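Local coordinates for mandelate racemase/muconate lactonizing enzyme family protein (Azoarcus sp., PDB 2QDE) that is of unknown function but belongs to the mandelate racemase/muconate lactonizing enzyme family of the enolase superfamily and holds a barium ion in its barrel domain, at residues H162-A168 / D191-I196; V179-R183 / L212-L217. One frame throughout, in Å; residues are numbered along the deposited sequence.

Contact 1. Residues H162-A168 / D191-I196. With BA (barium ion), chain I.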
ATOM      1  N   HIS A 162     -40.571   8.797   1.708  1.00 24.17           N
ATOM      2  CA  HIS A 162     -39.829   7.627   1.247  1.00 22.38           C
ATOM      3  C   HIS A 162     -38.897   6.900   2.205  1.00 22.19           C
ATOM      4  O   HIS A 162     -38.482   5.776   1.930  1.00 21.44           O
ATOM      5  CB  HIS A 162     -39.093   8.037  -0.022  1.00 23.22           C
ATOM      6  CG  HIS A 162     -39.992   8.693  -1.022  1.00 24.54           C
ATOM      7  ND1 HIS A 162     -40.608   7.997  -2.039  1.00 25.53           N
ATOM      8  CD2 HIS A 162     -40.454   9.962  -1.102  1.00 24.46           C
ATOM      9  CE1 HIS A 162     -41.412   8.809  -2.702  1.00 25.43           C
ATOM     10  NE2 HIS A 162     -41.339  10.008  -2.152  1.00 25.50           N
ATOM     11  N   PHE A 163     -38.535   7.538   3.308  1.00 20.13           N
ATOM     12  CA  PHE A 163     -37.712   6.866   4.298  1.00 20.86           C
ATOM     13  C   PHE A 163     -37.912   7.521   5.645  1.00 19.84           C
ATOM     14  O   PHE A 163     -38.515   8.590   5.735  1.00 21.02           O
ATOM     15  CB  PHE A 163     -36.224   6.831   3.888  1.00 19.84           C
ATOM     16  CG  PHE A 163     -35.553   8.173   3.820  1.00 20.08           C
ATOM     17  CD1 PHE A 163     -35.203   8.858   4.979  1.00 20.38           C
ATOM     18  CD2 PHE A 163     -35.205   8.720   2.585  1.00 20.61           C
ATOM     19  CE1 PHE A 163     -34.506  10.065   4.908  1.00 22.05           C
ATOM     20  CE2 PHE A 163     -34.509   9.920   2.503  1.00 21.47           C
ATOM     21  CZ  PHE A 163     -34.158  10.595   3.664  1.00 21.68           C
ATOM     22  N   VAL A 164     -37.431   6.866   6.692  1.00 20.28           N
ATOM     23  CA  VAL A 164     -37.562   7.381   8.043  1.00 21.15           C
ATOM     24  C   VAL A 164     -36.207   7.326   8.739  1.00 21.98           C
ATOM     25  O   VAL A 164     -35.611   6.260   8.861  1.00 22.24           O
ATOM     26  CB  VAL A 164     -38.588   6.545   8.841  1.00 21.93           C
ATOM     27  CG1 VAL A 164     -38.568   6.947  10.305  1.00 22.75           C
ATOM     28  CG2 VAL A 164     -39.982   6.741   8.252  1.00 22.61           C
ATOM     29  N   LYS A 165     -35.736   8.478   9.203  1.00 20.53           N
ATOM     30  CA  LYS A 165     -34.449   8.579   9.879  1.00 21.69           C
ATOM     31  C   LYS A 165     -34.627   8.905  11.366  1.00 22.04           C
ATOM     32  O   LYS A 165     -35.424   9.776  11.712  1.00 21.25           O
ATOM     33  CB  LYS A 165     -33.614   9.666   9.196  1.00 20.70           C
ATOM     34  CG  LYS A 165     -32.342  10.056   9.929  1.00 22.51           C
ATOM     35  CD  LYS A 165     -31.569  11.095   9.125  1.00 21.97           C
ATOM     36  CE  LYS A 165     -30.535  11.797   9.968  1.00 22.67           C
ATOM     37  NZ  LYS A 165     -29.732  12.741   9.157  1.00 21.90           N
ATOM     38  N   LEU A 166     -33.887   8.206  12.231  1.00 22.29           N
ATOM     39  CA  LEU A 166     -33.959   8.422  13.676  1.00 24.24           C
ATOM     40  C   LEU A 166     -32.631   8.946  14.219  1.00 25.48           C
ATOM     41  O   LEU A 166     -31.567   8.666  13.663  1.00 25.98           O
ATOM     42  CB  LEU A 166     -34.295   7.104  14.409  1.00 23.19           C
ATOM     43  CG  LEU A 166     -35.436   6.253  13.837  1.00 24.03           C
ATOM     44  CD1 LEU A 166     -35.472   4.905  14.531  1.00 23.39           C
ATOM     45  CD2 LEU A 166     -36.776   6.979  13.989  1.00 23.97           C
ATOM     46  N   LYS A 167     -32.687   9.726  15.291  1.00 26.02           N
ATOM     47  CA  LYS A 167     -31.462  10.219  15.914  1.00 27.16           C
ATOM     48  C   LYS A 167     -31.169   9.342  17.123  1.00 28.03           C
ATOM     49  O   LYS A 167     -32.030   9.172  17.990  1.00 29.03           O
ATOM     50  CB  LYS A 167     -31.631  11.677  16.341  1.00 27.89           C
ATOM     51  CG  LYS A 167     -31.854  12.599  15.162  1.00 30.48           C
ATOM     52  CD  LYS A 167     -31.786  14.071  15.525  1.00 32.41           C
ATOM     53  CE  LYS A 167     -31.902  14.923  14.266  1.00 34.79           C
ATOM     54  NZ  LYS A 167     -32.015  16.379  14.586  1.00 36.63           N
ATOM     55  N   ALA A 168     -29.960   8.804  17.195  1.00 28.84           N
ATOM     56  CA  ALA A 168     -29.597   7.895  18.279  1.00 32.39           C
ATOM     57  C   ALA A 168     -28.710   8.529  19.333  1.00 34.54           C
ATOM     58  O   ALA A 168     -27.475   8.467  19.216  1.00 34.86           O
ATOM     59  CB  ALA A 168     -28.906   6.685  17.676  1.00 32.41           C
ATOM     60  N   ASP A 191     -37.737   1.746   4.506  1.00 24.53           N
ATOM     61  CA  ASP A 191     -36.346   2.203   4.559  1.00 23.18           C
ATOM     62  C   ASP A 191     -36.168   2.951   5.885  1.00 22.16           C
ATOM     63  O   ASP A 191     -36.633   4.076   6.039  1.00 21.63           O
ATOM     64  CB  ASP A 191     -36.065   3.146   3.376  1.00 23.95           C
ATOM     65  CG  ASP A 191     -34.635   3.700   3.370  1.00 24.71           C
ATOM     66  OD1 ASP A 191     -33.910   3.549   4.377  1.00 26.47           O
ATOM     67  OD2 ASP A 191     -34.241   4.308   2.351  1.00 26.19           O
ATOM     68  N   LEU A 192     -35.502   2.313   6.840  1.00 20.10           N
ATOM     69  CA  LEU A 192     -35.286   2.905   8.156  1.00 19.86           C
ATOM     70  C   LEU A 192     -33.801   2.924   8.524  1.00 21.16           C
ATOM     71  O   LEU A 192     -33.110   1.918   8.362  1.00 19.07           O
ATOM     72  CB  LEU A 192     -36.056   2.096   9.203  1.00 17.87           C
ATOM     73  CG  LEU A 192     -35.872   2.475  10.673  1.00 19.23           C
ATOM     74  CD1 LEU A 192     -36.501   3.841  10.929  1.00 18.86           C
ATOM     75  CD2 LEU A 192     -36.507   1.408  11.564  1.00 21.26           C
ATOM     76  N   PHE A 193     -33.305   4.066   8.998  1.00 19.13           N
ATOM     77  CA  PHE A 193     -31.908   4.148   9.414  1.00 20.06           C
ATOM     78  C   PHE A 193     -31.712   5.138  10.552  1.00 21.40           C
ATOM     79  O   PHE A 193     -32.638   5.861  10.912  1.00 20.90           O
ATOM     80  CB  PHE A 193     -30.979   4.461   8.222  1.00 20.04           C
ATOM     81  CG  PHE A 193     -31.190   5.810   7.588  1.00 20.58           C
ATOM     82  CD1 PHE A 193     -30.392   6.896   7.947  1.00 20.77           C
ATOM     83  CD2 PHE A 193     -32.135   5.976   6.569  1.00 21.07           C
ATOM     84  CE1 PHE A 193     -30.525   8.137   7.294  1.00 22.66           C
ATOM     85  CE2 PHE A 193     -32.279   7.206   5.909  1.00 22.83           C
ATOM     86  CZ  PHE A 193     -31.469   8.289   6.270  1.00 22.69           C
ATOM     87  N   ILE A 194     -30.515   5.154  11.133  1.00 20.50           N
ATOM     88  CA  ILE A 194     -30.233   6.046  12.254  1.00 21.44           C
ATOM     89  C   ILE A 194     -29.013   6.938  12.030  1.00 20.81           C
ATOM     90  O   ILE A 194     -28.118   6.603  11.255  1.00 20.20           O
ATOM     91  CB  ILE A 194     -30.018   5.245  13.551  1.00 21.98           C
ATOM     92  CG1 ILE A 194     -28.855   4.261  13.371  1.00 23.19           C
ATOM     93  CG2 ILE A 194     -31.294   4.499  13.916  1.00 23.49           C
ATOM     94  CD1 ILE A 194     -28.486   3.510  14.638  1.00 25.18           C
ATOM     95  N   ASP A 195     -28.995   8.068  12.729  1.00 18.79           N
ATOM     96  CA  ASP A 195     -27.918   9.054  12.630  1.00 19.31           C
ATOM     97  C   ASP A 195     -27.276   9.209  14.011  1.00 19.91           C
ATOM     98  O   ASP A 195     -27.967   9.494  14.985  1.00 19.91           O
ATOM     99  CB  ASP A 195     -28.507  10.383  12.168  1.00 18.59           C
ATOM    100  CG  ASP A 195     -27.451  11.408  11.807  1.00 19.61           C
ATOM    101  OD1 ASP A 195     -26.260  11.191  12.113  1.00 18.82           O
ATOM    102  OD2 ASP A 195     -27.824  12.450  11.224  1.00 21.70           O
ATOM    103  N   ILE A 196     -25.961   9.018  14.086  1.00 19.63           N
ATOM    104  CA  ILE A 196     -25.229   9.099  15.350  1.00 19.50           C
ATOM    105  C   ILE A 196     -24.511  10.432  15.550  1.00 20.41           C
ATOM    106  O   ILE A 196     -24.108  10.764  16.663  1.00 19.55           O
ATOM    107  CB  ILE A 196     -24.173   7.972  15.446  1.00 20.12           C
ATOM    108  CG1 ILE A 196     -24.747   6.667  14.885  1.00 20.82           C
ATOM    109  CG2 ILE A 196     -23.762   7.763  16.891  1.00 20.71           C
ATOM    110  CD1 ILE A 196     -26.002   6.181  15.597  1.00 19.43           C
TER
HETATM  111 BA    BA I 401     -25.564  13.922  10.781  1.00 50.18          BA
HETATM  112  O   HOH W   1     -39.386   3.007   2.700  1.00 27.26           O
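K165 crosses F193 at a slant and ends on D195, one strand over. Its CB sits over one face of the F193 ring, offset toward the rim, 4.1 Å from the centroid in a CH-pi contact. CG and then CD pass F193 CE1, with CD at 3.6 Å. CE lies by D195 CB, and NZ makes a salt bridge to D195 OD2 at 2.8 Å, on the anti side and 30° out of the carboxylate plane. With CG anti to the backbone N (chi1 170°), the extended chain carries NZ past the ring to the carboxylate. NZ also pairs with E221. These are the second and third parallel strands of the enolase-superfamily barrel, with K165 and K167 forming the family's K-x-K sequence. D195 OD2 also binds the barium ion at 2.7 Å, OD1 more loosely at 3.1 Å; N197, E221 and D246 are further ligands. The F163 ring meets the F193 ring obliquely through F163 CD1 and F193 CE2, their planes at 45°. The opposite face of the sheet is aliphatic: V164 CG1 and L166 CD1 both meet L192 CD1. Five backbone bonds join the strands, from V164 N to D191 O (3.0 Å) up to A168 N to D195 O (3.1 Å).

Contact 2. Residues V179-R183 / L212-L217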
ATOM      1  N   VAL A 179     -35.406   1.873  18.122  1.00 26.95           N
ATOM      2  CA  VAL A 179     -35.383   1.153  16.853  1.00 25.05           C
ATOM      3  C   VAL A 179     -36.287  -0.071  16.886  1.00 26.65           C
ATOM      4  O   VAL A 179     -37.020  -0.334  15.929  1.00 26.08           O
ATOM      5  CB  VAL A 179     -33.929   0.724  16.484  1.00 25.09           C
ATOM      6  CG1 VAL A 179     -33.931  -0.169  15.253  1.00 23.27           C
ATOM      7  CG2 VAL A 179     -33.086   1.959  16.218  1.00 22.40           C
ATOM      8  N   ALA A 180     -36.236  -0.820  17.985  1.00 27.04           N
ATOM      9  CA  ALA A 180     -37.064  -2.013  18.117  1.00 28.46           C
ATOM     10  C   ALA A 180     -38.530  -1.669  17.873  1.00 28.61           C
ATOM     11  O   ALA A 180     -39.194  -2.293  17.042  1.00 27.64           O
ATOM     12  CB  ALA A 180     -36.893  -2.621  19.506  1.00 28.42           C
ATOM     13  N   GLU A 181     -39.026  -0.668  18.600  1.00 29.33           N
ATOM     14  CA  GLU A 181     -40.416  -0.233  18.477  1.00 29.08           C
ATOM     15  C   GLU A 181     -40.765   0.312  17.090  1.00 28.23           C
ATOM     16  O   GLU A 181     -41.737  -0.126  16.466  1.00 29.09           O
ATOM     17  CB  GLU A 181     -40.726   0.823  19.545  1.00 30.59           C
ATOM     18  CG  GLU A 181     -41.995   1.633  19.270  1.00 34.55           C
ATOM     19  CD  GLU A 181     -43.277   0.822  19.420  1.00 37.42           C
ATOM     20  OE1 GLU A 181     -43.196  -0.425  19.534  1.00 38.00           O
ATOM     21  OE2 GLU A 181     -44.370   1.438  19.414  1.00 38.64           O
ATOM     22  N   VAL A 182     -39.980   1.268  16.602  1.00 27.25           N
ATOM     23  CA  VAL A 182     -40.245   1.843  15.290  1.00 25.48           C
ATOM     24  C   VAL A 182     -40.283   0.771  14.193  1.00 26.49           C
ATOM     25  O   VAL A 182     -41.182   0.779  13.344  1.00 26.61           O
ATOM     26  CB  VAL A 182     -39.193   2.910  14.927  1.00 25.31           C
ATOM     27  CG1 VAL A 182     -39.500   3.504  13.560  1.00 22.99           C
ATOM     28  CG2 VAL A 182     -39.183   4.004  15.985  1.00 24.58           C
ATOM     29  N   ARG A 183     -39.323  -0.152  14.216  1.00 25.95           N
ATOM     30  CA  ARG A 183     -39.264  -1.226  13.221  1.00 26.44           C
ATOM     31  C   ARG A 183     -40.519  -2.093  13.222  1.00 27.15           C
ATOM     32  O   ARG A 183     -41.033  -2.451  12.160  1.00 27.54           O
ATOM     33  CB  ARG A 183     -38.052  -2.130  13.479  1.00 27.76           C
ATOM     34  CG  ARG A 183     -37.959  -3.358  12.561  1.00 27.81           C
ATOM     35  CD  ARG A 183     -36.991  -3.133  11.409  1.00 29.21           C
ATOM     36  NE  ARG A 183     -37.634  -2.525  10.256  1.00 29.72           N
ATOM     37  CZ  ARG A 183     -36.991  -1.958   9.237  1.00 27.91           C
ATOM     38  NH1 ARG A 183     -35.663  -1.908   9.210  1.00 27.02           N
ATOM     39  NH2 ARG A 183     -37.687  -1.441   8.235  1.00 28.02           N
ATOM     40  N   LEU A 212     -27.870  -3.905  16.773  1.00 21.39           N
ATOM     41  CA  LEU A 212     -28.976  -3.442  15.943  1.00 22.30           C
ATOM     42  C   LEU A 212     -29.150  -4.196  14.627  1.00 23.52           C
ATOM     43  O   LEU A 212     -30.137  -3.984  13.922  1.00 22.43           O
ATOM     44  CB  LEU A 212     -28.810  -1.952  15.634  1.00 21.50           C
ATOM     45  CG  LEU A 212     -28.819  -0.980  16.822  1.00 22.53           C
ATOM     46  CD1 LEU A 212     -28.608   0.445  16.321  1.00 18.99           C
ATOM     47  CD2 LEU A 212     -30.148  -1.096  17.565  1.00 22.82           C
ATOM     48  N   GLU A 213     -28.208  -5.071  14.290  1.00 24.27           N
ATOM     49  CA  GLU A 213     -28.290  -5.806  13.034  1.00 26.70           C
ATOM     50  C   GLU A 213     -29.588  -6.582  12.825  1.00 26.20           C
ATOM     51  O   GLU A 213     -30.048  -6.716  11.695  1.00 27.02           O
ATOM     52  CB  GLU A 213     -27.074  -6.739  12.878  1.00 29.05           C
ATOM     53  CG  GLU A 213     -25.746  -5.969  12.801  1.00 33.68           C
ATOM     54  CD  GLU A 213     -24.526  -6.843  12.541  1.00 36.39           C
ATOM     55  OE1 GLU A 213     -24.434  -7.939  13.137  1.00 37.40           O
ATOM     56  OE2 GLU A 213     -23.647  -6.421  11.749  1.00 36.43           O
ATOM     57  N   LYS A 214     -30.197  -7.072  13.899  1.00 27.21           N
ATOM     58  CA  LYS A 214     -31.436  -7.831  13.760  1.00 27.37           C
ATOM     59  C   LYS A 214     -32.609  -6.967  13.277  1.00 29.05           C
ATOM     60  O   LYS A 214     -33.646  -7.496  12.846  1.00 27.77           O
ATOM     61  CB  LYS A 214     -31.800  -8.511  15.086  1.00 28.30           C
ATOM     62  CG  LYS A 214     -32.288  -7.577  16.181  1.00 28.50           C
ATOM     63  CD  LYS A 214     -32.533  -8.360  17.466  1.00 30.34           C
ATOM     64  CE  LYS A 214     -31.218  -8.900  18.021  1.00 32.29           C
ATOM     65  NZ  LYS A 214     -31.403  -9.996  19.027  1.00 36.05           N
ATOM     66  N   TYR A 215     -32.441  -5.644  13.330  1.00 26.35           N
ATOM     67  CA  TYR A 215     -33.497  -4.736  12.894  1.00 26.72           C
ATOM     68  C   TYR A 215     -33.367  -4.310  11.434  1.00 26.48           C
ATOM     69  O   TYR A 215     -34.202  -3.569  10.921  1.00 27.19           O
ATOM     70  CB  TYR A 215     -33.539  -3.513  13.813  1.00 25.94           C
ATOM     71  CG  TYR A 215     -33.794  -3.895  15.249  1.00 25.75           C
ATOM     72  CD1 TYR A 215     -34.983  -4.524  15.618  1.00 25.49           C
ATOM     73  CD2 TYR A 215     -32.829  -3.685  16.232  1.00 25.63           C
ATOM     74  CE1 TYR A 215     -35.209  -4.938  16.925  1.00 26.07           C
ATOM     75  CE2 TYR A 215     -33.043  -4.096  17.552  1.00 26.90           C
ATOM     76  CZ  TYR A 215     -34.236  -4.722  17.886  1.00 26.82           C
ATOM     77  OH  TYR A 215     -34.454  -5.140  19.180  1.00 27.09           O
ATOM     78  N   ASN A 216     -32.320  -4.793  10.773  1.00 26.38           N
ATOM     79  CA  ASN A 216     -32.066  -4.505   9.359  1.00 27.03           C
ATOM     80  C   ASN A 216     -32.127  -3.049   8.926  1.00 24.34           C
ATOM     81  O   ASN A 216     -32.804  -2.713   7.960  1.00 23.77           O
ATOM     82  CB  ASN A 216     -33.024  -5.313   8.482  1.00 30.11           C
ATOM     83  CG  ASN A 216     -32.824  -6.796   8.632  1.00 34.89           C
ATOM     84  OD1 ASN A 216     -32.986  -7.347   9.724  1.00 37.06           O
ATOM     85  ND2 ASN A 216     -32.466  -7.463   7.536  1.00 37.69           N
ATOM     86  N   LEU A 217     -31.412  -2.183   9.629  1.00 24.14           N
ATOM     87  CA  LEU A 217     -31.386  -0.772   9.268  1.00 21.76           C
ATOM     88  C   LEU A 217     -30.704  -0.646   7.899  1.00 22.80           C
ATOM     89  O   LEU A 217     -29.739  -1.360   7.609  1.00 23.20           O
ATOM     90  CB  LEU A 217     -30.606   0.011  10.326  1.00 20.43           C
ATOM     91  CG  LEU A 217     -31.166  -0.077  11.753  1.00 19.60           C
ATOM     92  CD1 LEU A 217     -30.170   0.504  12.752  1.00 19.25           C
ATOM     93  CD2 LEU A 217     -32.498   0.661  11.822  1.00 19.81           C
TER
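This contact belongs to the outer layer of the barrel: V179, A180 and R183, on one side of helix 172-186, meet Y215 and its neighbours in the loop that leads from helix 202-212 into strand 220-221. Y215 is the centre of it. Its ring lies between two partners on opposite faces: A180 CA sits over one, 4.1 Å from the centroid, while K214 CG, from the loop itself, rests 3.7 Å above the plane of the other. A180 CB lies further along the ring, 3.8 Å from Y215 CZ. At the root of the side chain, V179 CG1 is 3.7 Å from Y215 CB and also touches L217 CD2 at 3.8 Å. L212 CD2 reaches V179 more loosely. V179 and L217 both press inward on I194 of strand 192-195, so the aliphatic part of the contact runs on into the layer between helices and sheet. Y215 CG stands anti to its own carbonyl carbon (chi1 -59°), which directs the ring to the helix; the carbonyl of the same residue faces R183. That arginine leaves the helix with CG anti to the backbone N and then bends at chi2 and chi3, bringing the edge of its guanidinium group round to the loop. NH1 donates to Y215 O at 2.8 Å, with the oxygen in the guanidinium plane, although the exact place of that oxygen is less sure. NH2 bonds to the carbonyls of G187 and V190, beyond the end of the same helix. If the Y215 oxygen is well placed, the buried arginine gives N-H groups to backbone oxygens of two separate loops, and its positive charge probably strengthens those bonds where water has limited access.

How the contacts relate
Going from the N terminus, the segments come in the order 162-168, 179-183, 191-196, 212-217, so the two contacts cross. Contact 1 closes a beta-alpha-beta unit: the chain leaves strand 164-167, runs back along helix 172-186 and returns as the adjacent parallel strand 192-195. Contact 2 starts from that connecting helix and closes over strand 192-195 and helix 202-212, tying helix 172-186 to the loop that follows on the outside of the barrel. Their centres lie about 10 Å apart and they meet mainly at I194, whose CD1 is 3.5 Å from L212 CD1 and whose CG2 is 3.9 Å from V179 CG2. The metal-bearing sheet and its helical coat therefore share one apolar layer.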